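Side-chain contacts in hypothetical protein AQ_328 (Aquifex aeolicus, PDB 1R4V), which is of unknown function but adopts an ancestral, all-helical histone fold and may, as related proteins are thought to, take part in protein heterodimerization: residues A[143-148]-A[161-166]; A[60-65]-A[166-171]; A[108-113]-A[133-138]. All coordinates share one frame; numbering follows the deposited sequence.

Interaction 1 of 3, residues A[143-148]-A[161-166]; sequences ADVIKK and EFVAQI. With ZN (zinc ion), chain B.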
loop_
_atom_site.group_PDB
_atom_site.type_symbol
_atom_site.label_atom_id
_atom_site.label_comp_id
_atom_site.label_asym_id
_atom_site.label_seq_id
_atom_site.Cartn_x
_atom_site.Cartn_y
_atom_site.Cartn_z
ATOM N N ALA A 143 -2.092 -1.602 8.494
ATOM C CA ALA A 143 -3.060 -1.656 9.599
ATOM C C ALA A 143 -2.581 -2.622 10.697
ATOM O O ALA A 143 -2.723 -2.340 11.881
ATOM C CB ALA A 143 -4.444 -2.057 9.073
ATOM N N ASP A 144 -2.013 -3.750 10.294
ATOM C CA ASP A 144 -1.503 -4.778 11.188
ATOM C C ASP A 144 -0.367 -4.177 12.022
ATOM O O ASP A 144 -0.333 -4.328 13.233
ATOM C CB ASP A 144 -1.031 -6.006 10.403
ATOM C CG ASP A 144 -0.610 -7.179 11.313
ATOM O OD1 ASP A 144 -1.340 -7.523 12.272
ATOM O OD2 ASP A 144 0.443 -7.838 11.136
ATOM N N VAL A 145 0.544 -3.462 11.375
ATOM C CA VAL A 145 1.677 -2.858 12.044
ATOM C C VAL A 145 1.190 -1.740 12.972
ATOM O O VAL A 145 1.692 -1.645 14.089
ATOM C CB VAL A 145 2.721 -2.354 11.027
ATOM C CG1 VAL A 145 3.876 -1.637 11.752
ATOM C CG2 VAL A 145 3.237 -3.557 10.206
ATOM N N ILE A 146 0.224 -0.921 12.550
ATOM C CA ILE A 146 -0.295 0.152 13.424
ATOM C C ILE A 146 -0.796 -0.415 14.752
ATOM O O ILE A 146 -0.471 0.079 15.828
ATOM C CB ILE A 146 -1.432 0.931 12.719
ATOM C CG1 ILE A 146 -0.857 1.798 11.580
ATOM C CG2 ILE A 146 -2.248 1.772 13.691
ATOM C CD1 ILE A 146 -1.858 2.206 10.563
ATOM N N LYS A 147 -1.613 -1.455 14.660
ATOM C CA LYS A 147 -2.162 -2.126 15.832
ATOM C C LYS A 147 -1.131 -2.794 16.717
ATOM O O LYS A 147 -1.285 -2.785 17.941
ATOM C CB LYS A 147 -3.214 -3.136 15.399
ATOM C CG LYS A 147 -4.480 -2.396 14.978
ATOM C CD LYS A 147 -5.697 -3.305 14.913
ATOM C CE LYS A 147 -5.741 -4.064 13.612
ATOM N NZ LYS A 147 -7.119 -4.582 13.426
ATOM N N LYS A 148 -0.092 -3.357 16.117
ATOM C CA LYS A 148 0.979 -3.995 16.881
ATOM C C LYS A 148 2.089 -3.061 17.365
ATOM O O LYS A 148 2.862 -3.439 18.241
ATOM C CB LYS A 148 1.579 -5.117 16.044
ATOM C CG LYS A 148 0.675 -6.321 16.070
ATOM C CD LYS A 148 0.881 -7.253 14.930
ATOM C CE LYS A 148 -0.112 -8.397 15.096
ATOM N NZ LYS A 148 -0.005 -9.318 13.973
ATOM N N GLU A 161 4.708 8.077 12.024
ATOM C CA GLU A 161 6.092 8.208 11.583
ATOM C C GLU A 161 6.926 7.011 12.002
ATOM O O GLU A 161 7.764 6.531 11.228
ATOM C CB GLU A 161 6.714 9.510 12.091
ATOM C CG GLU A 161 6.121 10.752 11.442
ATOM C CD GLU A 161 6.692 12.037 12.032
ATOM O OE1 GLU A 161 7.877 12.086 12.317
ATOM O OE2 GLU A 161 5.954 13.011 12.243
ATOM N N PHE A 162 6.699 6.502 13.204
ATOM C CA PHE A 162 7.355 5.269 13.642
ATOM C C PHE A 162 6.932 4.022 12.849
ATOM O O PHE A 162 7.765 3.197 12.511
ATOM C CB PHE A 162 7.075 5.064 15.127
ATOM C CG PHE A 162 7.644 3.782 15.690
ATOM C CD1 PHE A 162 9.014 3.571 15.737
ATOM C CD2 PHE A 162 6.806 2.795 16.202
ATOM C CE1 PHE A 162 9.539 2.402 16.272
ATOM C CE2 PHE A 162 7.324 1.618 16.744
ATOM C CZ PHE A 162 8.701 1.429 16.779
ATOM N N VAL A 163 5.647 3.874 12.539
ATOM C CA VAL A 163 5.165 2.781 11.681
ATOM C C VAL A 163 5.874 2.804 10.321
ATOM O O VAL A 163 6.378 1.779 9.883
ATOM C CB VAL A 163 3.612 2.803 11.529
ATOM C CG1 VAL A 163 3.093 1.893 10.420
ATOM C CG2 VAL A 163 2.937 2.418 12.844
ATOM N N ALA A 164 5.940 3.958 9.669
ATOM C CA ALA A 164 6.657 4.084 8.408
ATOM C C ALA A 164 8.128 3.655 8.480
ATOM O O ALA A 164 8.613 3.010 7.543
ATOM C CB ALA A 164 6.580 5.491 7.873
ATOM N N GLN A 165 8.811 4.014 9.564
ATOM C CA GLN A 165 10.186 3.601 9.827
ATOM C C GLN A 165 10.339 2.096 9.928
ATOM O O GLN A 165 11.242 1.511 9.324
ATOM C CB GLN A 165 10.695 4.217 11.121
ATOM C CG GLN A 165 11.014 5.687 11.006
ATOM C CD GLN A 165 11.708 6.263 12.248
ATOM O OE1 GLN A 165 12.916 6.503 12.204
ATOM N NE2 GLN A 165 10.971 6.453 13.350
ATOM N N ILE A 166 9.482 1.439 10.701
ATOM C CA ILE A 166 9.634 -0.002 10.874
ATOM C C ILE A 166 9.175 -0.780 9.657
ATOM O O ILE A 166 9.708 -1.845 9.395
ATOM C CB ILE A 166 9.044 -0.543 12.193
ATOM C CG1 ILE A 166 7.539 -0.401 12.253
ATOM C CG2 ILE A 166 9.716 0.147 13.384
ATOM C CD1 ILE A 166 6.962 -0.917 13.563
HETATM ZN ZN ZN B . 8.226 13.627 13.713
#
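Val145 and Ile146 meet Val163 and Ile166 where helix 131-149 passes helix 157-168, the axes of the two short segments approaching to 9.9 Å at an angle of 119°. In this histone fold the long helix 131-149 is followed by the shorter helix 157-168, so the chain turns back and packs its last helix against the one before it. The contact illustrates how two steeply crossed helices can be joined by a few branched aliphatic residues, with no hydrogen bond across them. The backbones come nearest at Ile146 and Val163, whose CA atoms lie 6.3 Å apart.

Val163 uses its two methyls differently. Its CG2 meets Ile146 alone, sitting over the base of that residue 4.0 Å from Ile146 CG1, the side chains crossing at about a right angle. Its CG1, set anti to the backbone N (chi1 167°), lies between Ile146 and Val145, sliding alongside the latter to come within 3.9 Å of Val145 CG1. That same Val145 methyl also receives the end of Ile166, with Ile166 CD1 at 3.6 Å, the two side chains again running past each other in opposite directions. Ile166 reaches it because its CG1 lies between the backbone N and the carbonyl carbon (chi1 66°) and its chain is then extended. Ile146 is buried further by Ile42 and Pro155, and Val163 also rests on Thr150.

Charge is kept to the outer sides of the pair. One turn apart on helix 131-149, Lys148 NZ bridges to Asp144 OD1 at 2.8 Å, and Asp144 OD1 accepts through its syn lone pair. On the far helix Glu161 points to a zinc ion that Glu158 also binds; the zinc lies 2.1 Å from Glu161 OE1.

Interaction 2 of 3, residues A[60-65]-A[166-171]; sequences FGKLFY and IVDKVF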
loop_
_atom_site.group_PDB
_atom_site.type_symbol
_atom_site.label_atom_id
_atom_site.label_comp_id
_atom_site.label_asym_id
_atom_site.label_seq_id
_atom_site.Cartn_x
_atom_site.Cartn_y
_atom_site.Cartn_z
ATOM N N PHE A 60 5.692 0.403 -1.896
ATOM C CA PHE A 60 5.349 -0.014 -3.255
ATOM C C PHE A 60 6.577 0.160 -4.143
ATOM O O PHE A 60 6.918 -0.732 -4.922
ATOM C CB PHE A 60 4.157 0.811 -3.796
ATOM C CG PHE A 60 3.321 0.125 -4.843
ATOM C CD1 PHE A 60 1.978 0.464 -4.956
ATOM C CD2 PHE A 60 3.824 -0.837 -5.703
ATOM C CE1 PHE A 60 1.175 -0.133 -5.903
ATOM C CE2 PHE A 60 3.022 -1.435 -6.656
ATOM C CZ PHE A 60 1.701 -1.088 -6.757
ATOM N N GLY A 61 7.260 1.300 -4.031
ATOM C CA GLY A 61 8.482 1.548 -4.786
ATOM C C GLY A 61 9.564 0.520 -4.477
ATOM O O GLY A 61 10.277 0.079 -5.377
ATOM N N LYS A 62 9.700 0.151 -3.204
ATOM C CA LYS A 62 10.647 -0.884 -2.747
ATOM C C LYS A 62 10.380 -2.272 -3.315
ATOM O O LYS A 62 11.300 -3.091 -3.457
ATOM C CB LYS A 62 10.716 -0.935 -1.225
ATOM C CG LYS A 62 11.459 0.241 -0.682
ATOM C CD LYS A 62 11.672 0.152 0.829
ATOM C CE LYS A 62 13.139 -0.101 1.161
ATOM N NZ LYS A 62 13.410 -0.126 2.626
ATOM N N LEU A 63 9.144 -2.536 -3.715
ATOM C CA LEU A 63 8.847 -3.797 -4.365
ATOM C C LEU A 63 9.523 -3.947 -5.724
ATOM O O LEU A 63 9.644 -5.064 -6.223
ATOM C CB LEU A 63 7.337 -4.002 -4.525
ATOM C CG LEU A 63 6.534 -4.040 -3.221
ATOM C CD1 LEU A 63 5.053 -4.137 -3.499
ATOM C CD2 LEU A 63 6.979 -5.152 -2.298
ATOM N N PHE A 64 9.962 -2.848 -6.311
ATOM C CA PHE A 64 10.690 -2.876 -7.583
ATOM C C PHE A 64 12.202 -3.133 -7.435
ATOM O O PHE A 64 12.930 -3.207 -8.425
ATOM C CB PHE A 64 10.360 -1.609 -8.384
ATOM C CG PHE A 64 8.976 -1.625 -8.949
ATOM C CD1 PHE A 64 7.876 -1.302 -8.149
ATOM C CD2 PHE A 64 8.745 -2.002 -10.270
ATOM C CE1 PHE A 64 6.588 -1.350 -8.649
ATOM C CE2 PHE A 64 7.454 -2.043 -10.751
ATOM C CZ PHE A 64 6.383 -1.712 -9.959
ATOM N N TYR A 65 12.706 -3.297 -6.214
ATOM C CA TYR A 65 14.087 -3.728 -6.005
ATOM C C TYR A 65 14.344 -5.074 -6.688
ATOM O O TYR A 65 13.622 -6.057 -6.473
ATOM C CB TYR A 65 14.398 -3.876 -4.503
ATOM C CG TYR A 65 15.768 -4.455 -4.209
ATOM C CD1 TYR A 65 16.907 -3.646 -4.262
ATOM C CD2 TYR A 65 15.922 -5.806 -3.876
ATOM C CE1 TYR A 65 18.195 -4.183 -3.996
ATOM C CE2 TYR A 65 17.188 -6.348 -3.594
ATOM C CZ TYR A 65 18.319 -5.543 -3.669
ATOM O OH TYR A 65 19.547 -6.118 -3.364
ATOM N N ILE A 166 9.482 1.439 10.701
ATOM C CA ILE A 166 9.634 -0.002 10.874
ATOM C C ILE A 166 9.175 -0.780 9.657
ATOM O O ILE A 166 9.708 -1.845 9.395
ATOM C CB ILE A 166 9.044 -0.543 12.193
ATOM C CG1 ILE A 166 7.539 -0.401 12.253
ATOM C CG2 ILE A 166 9.716 0.147 13.384
ATOM C CD1 ILE A 166 6.962 -0.917 13.563
ATOM N N VAL A 167 8.211 -0.252 8.911
ATOM C CA VAL A 167 7.804 -0.854 7.655
ATOM C C VAL A 167 8.951 -0.804 6.654
ATOM O O VAL A 167 9.245 -1.799 6.000
ATOM C CB VAL A 167 6.559 -0.168 7.087
ATOM C CG1 VAL A 167 6.374 -0.456 5.610
ATOM C CG2 VAL A 167 5.351 -0.613 7.895
ATOM N N ASP A 168 9.596 0.346 6.537
ATOM C CA ASP A 168 10.742 0.511 5.639
ATOM C C ASP A 168 11.816 -0.577 5.852
ATOM O O ASP A 168 12.435 -1.003 4.882
ATOM C CB ASP A 168 11.283 1.944 5.756
ATOM C CG ASP A 168 12.627 2.133 5.069
ATOM O OD1 ASP A 168 12.653 2.211 3.821
ATOM O OD2 ASP A 168 13.694 2.206 5.715
ATOM N N LYS A 169 12.016 -1.042 7.082
ATOM C CA LYS A 169 12.964 -2.103 7.431
ATOM C C LYS A 169 12.542 -3.568 7.160
ATOM O O LYS A 169 13.319 -4.495 7.421
ATOM C CB LYS A 169 13.357 -1.947 8.898
ATOM C CG LYS A 169 14.046 -0.635 9.204
ATOM C CD LYS A 169 15.475 -0.674 8.684
ATOM C CE LYS A 169 16.224 0.645 8.815
ATOM N NZ LYS A 169 17.667 0.434 8.462
ATOM N N VAL A 170 11.350 -3.803 6.636
ATOM C CA VAL A 170 10.963 -5.131 6.137
ATOM C C VAL A 170 10.730 -5.116 4.630
ATOM O O VAL A 170 10.374 -6.143 4.064
ATOM C CB VAL A 170 9.724 -5.717 6.861
ATOM C CG1 VAL A 170 10.053 -5.910 8.345
ATOM C CG2 VAL A 170 8.491 -4.855 6.662
ATOM N N PHE A 171 10.921 -3.984 3.967
ATOM C CA PHE A 171 10.842 -3.917 2.510
ATOM C C PHE A 171 12.199 -3.579 1.927
ATOM O O PHE A 171 13.082 -3.061 2.644
ATOM C CB PHE A 171 9.815 -2.881 2.048
ATOM C CG PHE A 171 8.416 -3.374 2.157
ATOM C CD1 PHE A 171 7.660 -3.137 3.284
ATOM C CD2 PHE A 171 7.859 -4.089 1.121
ATOM C CE1 PHE A 171 6.369 -3.616 3.377
ATOM C CE2 PHE A 171 6.571 -4.563 1.212
ATOM C CZ PHE A 171 5.824 -4.330 2.346
ATOM O OXT PHE A 171 12.363 -3.844 0.715
HETATM O O HOH W 1 10.992 -4.877 -1.230
HETATM O O HOH W 2 13.799 -3.153 -1.493
#
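Lys62 NZ is gripped by three oxygens of the chain's final residues, joining the end of helix 46-62 to the C-terminus of this histone fold. The ammonium forms a salt bridge with Asp168 OD1 at 2.7 Å, meeting it from above the carboxylate plane. A second bond runs from Lys62 NZ to the backbone Asp168 O at 2.6 Å, the donor tilted 23° from the carbonyl plane. The third, from Lys62 NZ to Phe171 O at 3.0 Å, comes from well above the plane of the terminal carboxylate. Since Asp168 closes helix 157-168, the positive charge sits where both the helix end and the chain's terminal carboxylate would probably attract it.

A bend about the CG-CD bond of the lysine (chi3 110°) swings CE and NZ toward the three oxygens, while Lys62 CD, before the bend, lies alongside Phe171 CB at 3.8 Å. Two waters approach the other terminal oxygen, the first 2.6 Å from Phe171 OXT and the second 2.7 Å from Phe171 OXT; both also lie near Lys62 O, though the link of the first to it is weak.

Further inward the contact becomes apolar. Leu63, at the second position of a type I beta turn from Lys62 to Tyr65, brings a methyl to the edge of the Phe171 ring, near its plane. The ring is also lined by Leu90, Leu138 and Ala59, while Leu63 itself packs on Leu90 and Ile134. The terminal residue is thus held both by its carboxylate, through Lys62, and by its ring, through Leu63. The closest approach of the leucine to the ring is Leu63 CD2 to Phe171 CE2, at 3.6 Å.

Interaction 3 of 3, residues A[108-113]-A[133-138]; sequences ELLEYI and NIMGGL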
loop_
_atom_site.group_PDB
_atom_site.type_symbol
_atom_site.label_atom_id
_atom_site.label_comp_id
_atom_site.label_asym_id
_atom_site.label_seq_id
_atom_site.Cartn_x
_atom_site.Cartn_y
_atom_site.Cartn_z
ATOM N N GLU A 108 -9.401 4.795 -5.793
ATOM C CA GLU A 108 -9.225 6.228 -5.711
ATOM C C GLU A 108 -7.883 6.534 -5.054
ATOM O O GLU A 108 -7.206 7.489 -5.435
ATOM C CB GLU A 108 -10.376 6.887 -4.932
ATOM C CG GLU A 108 -11.769 6.567 -5.463
ATOM C CD GLU A 108 -12.455 5.358 -4.817
ATOM O OE1 GLU A 108 -11.881 4.235 -4.793
ATOM O OE2 GLU A 108 -13.605 5.529 -4.336
ATOM N N LEU A 109 -7.488 5.737 -4.069
ATOM C CA LEU A 109 -6.259 6.019 -3.339
ATOM C C LEU A 109 -5.041 5.777 -4.242
ATOM O O LEU A 109 -4.020 6.472 -4.160
ATOM C CB LEU A 109 -6.197 5.161 -2.081
ATOM C CG LEU A 109 -7.271 5.456 -1.026
ATOM C CD1 LEU A 109 -7.204 4.335 -0.001
ATOM C CD2 LEU A 109 -7.067 6.835 -0.437
ATOM N N LEU A 110 -5.161 4.797 -5.125
ATOM C CA LEU A 110 -4.103 4.495 -6.091
ATOM C C LEU A 110 -3.844 5.717 -6.976
ATOM O O LEU A 110 -2.702 6.120 -7.169
ATOM C CB LEU A 110 -4.494 3.299 -6.960
ATOM C CG LEU A 110 -3.402 2.306 -7.373
ATOM C CD1 LEU A 110 -3.812 1.709 -8.686
ATOM C CD2 LEU A 110 -1.958 2.847 -7.417
ATOM N N GLU A 111 -4.901 6.317 -7.509
ATOM C CA GLU A 111 -4.761 7.526 -8.322
ATOM C C GLU A 111 -4.212 8.688 -7.508
ATOM O O GLU A 111 -3.376 9.452 -7.974
ATOM C CB GLU A 111 -6.075 7.939 -8.987
ATOM C CG GLU A 111 -5.834 8.787 -10.227
ATOM C CD GLU A 111 -7.096 9.067 -11.039
ATOM O OE1 GLU A 111 -6.990 9.214 -12.290
ATOM O OE2 GLU A 111 -8.195 9.141 -10.428
ATOM N N TYR A 112 -4.688 8.813 -6.277
ATOM C CA TYR A 112 -4.207 9.845 -5.380
ATOM C C TYR A 112 -2.706 9.797 -5.127
ATOM O O TYR A 112 -2.064 10.839 -5.169
ATOM C CB TYR A 112 -4.923 9.746 -4.045
ATOM C CG TYR A 112 -4.500 10.848 -3.115
ATOM C CD1 TYR A 112 -5.082 12.094 -3.239
ATOM C CD2 TYR A 112 -3.522 10.650 -2.137
ATOM C CE1 TYR A 112 -4.733 13.120 -2.414
ATOM C CE2 TYR A 112 -3.156 11.689 -1.278
ATOM C CZ TYR A 112 -3.780 12.919 -1.437
ATOM O OH TYR A 112 -3.513 14.024 -0.669
ATOM N N ILE A 113 -2.127 8.623 -4.868
ATOM C CA ILE A 113 -0.691 8.589 -4.581
ATOM C C ILE A 113 0.207 8.887 -5.783
ATOM O O ILE A 113 1.389 9.198 -5.599
ATOM C CB ILE A 113 -0.262 7.305 -3.856
ATOM C CG1 ILE A 113 -0.540 6.046 -4.683
ATOM C CG2 ILE A 113 -0.934 7.278 -2.483
ATOM C CD1 ILE A 113 0.240 4.812 -4.268
ATOM N N ASN A 133 -4.593 -4.676 -6.018
ATOM C CA ASN A 133 -4.402 -5.764 -5.067
ATOM C C ASN A 133 -3.131 -5.565 -4.258
ATOM O O ASN A 133 -3.127 -5.804 -3.071
ATOM C CB ASN A 133 -4.419 -7.110 -5.765
ATOM C CG ASN A 133 -5.777 -7.373 -6.387
ATOM O OD1 ASN A 133 -6.816 -7.031 -5.806
ATOM N ND2 ASN A 133 -5.770 -7.933 -7.589
ATOM N N ILE A 134 -2.068 -5.112 -4.898
ATOM C CA ILE A 134 -0.811 -4.855 -4.181
ATOM C C ILE A 134 -1.001 -3.756 -3.147
ATOM O O ILE A 134 -0.571 -3.897 -1.995
ATOM C CB ILE A 134 0.289 -4.500 -5.177
ATOM C CG1 ILE A 134 0.578 -5.723 -6.056
ATOM C CG2 ILE A 134 1.543 -4.048 -4.441
ATOM C CD1 ILE A 134 1.492 -5.452 -7.237
HETATM N N MSE A 135 -1.642 -2.662 -3.550
HETATM C CA MSE A 135 -1.861 -1.545 -2.651
HETATM C C MSE A 135 -2.800 -1.918 -1.524
HETATM O O MSE A 135 -2.586 -1.523 -0.395
HETATM C CB MSE A 135 -2.409 -0.321 -3.373
HETATM C CG MSE A 135 -1.881 0.934 -2.639
HETATM SE SE MSE A 135 -2.920 2.397 -3.205
HETATM C CE MSE A 135 -2.765 3.687 -1.644
ATOM N N GLY A 136 -3.855 -2.651 -1.843
ATOM C CA GLY A 136 -4.760 -3.163 -0.831
ATOM C C GLY A 136 -4.078 -4.040 0.197
ATOM O O GLY A 136 -4.338 -3.885 1.379
ATOM N N GLY A 137 -3.182 -4.920 -0.235
ATOM C CA GLY A 137 -2.323 -5.702 0.647
ATOM C C GLY A 137 -1.383 -4.868 1.503
ATOM O O GLY A 137 -1.167 -5.156 2.690
ATOM N N LEU A 138 -0.799 -3.839 0.910
ATOM C CA LEU A 138 0.073 -2.913 1.635
ATOM C C LEU A 138 -0.719 -2.132 2.683
ATOM O O LEU A 138 -0.224 -1.864 3.764
ATOM C CB LEU A 138 0.793 -1.961 0.679
ATOM C CG LEU A 138 1.920 -2.582 -0.144
ATOM C CD1 LEU A 138 2.314 -1.612 -1.230
ATOM C CD2 LEU A 138 3.110 -3.015 0.741
#
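Met135, present as selenomethionine, reaches Leu109, Leu110 and Ile113 by a first torsion off the usual staggered values (chi1 -149°) followed by an extended chain, which carries its selenium across to helix 106-113. On the opposing helix, a first torsion of 61° in Ile113 and an extended second one together bring CD1 to the selenium. The contact lies in the interior of the histone fold, where helix 106-113 passes almost perpendicular to helix 131-149: the short segments cross at 92°, with their axes 10.5 Å apart.

The arrangement is an example of how one long, unbranched side chain can make all the close contacts between two nearly perpendicular helical segments. The selenium lies against the backbone of the opposing helix, with Met135 SE 3.8 Å from Leu110 CA. Ile113 and Met135 reach toward each other end to end, Ile113 CD1 standing 4.1 Å from Met135 SE. Leu110 instead crosses the methionine at a slant, touching it with CB and CG.

Helix 46-62 contributes Leu53 and Val56 to the same methionine, which through dispersion contacts joins its own helix 131-149 to helices 106-113 and 46-62. Leu109 also packs on Phe29 and Leu32 of helix 29-40. The chain of Met135 ends in its methyl, where Met135 CE lies 3.8 Å from Leu109 CB.

How the interactions relate
Interactions 1 and 3 share helix 131-149, on different parts of it, with centres about 17 Å apart and no direct touch. Interactions 1 and 2 share helix 157-168 and Ile166; their centres are about 13 Å apart, and Val145 CG1 packs at 4.3 Å on Val167 CG2. Interaction 2 closes a loop of the chain that contains both others and touches helix 131-149 through side chains: toward interaction 3, about 15 Å between centres, Phe171 CZ lies 3.4 Å from Leu138 CD2, and Phe60 and Leu63 pack on Ile134. Glu161, on segment 161-166 but turned off the interface, binds a zinc ion, whereas in interaction 3 the side chain of Leu109 is about 12 Å from a bound zinc.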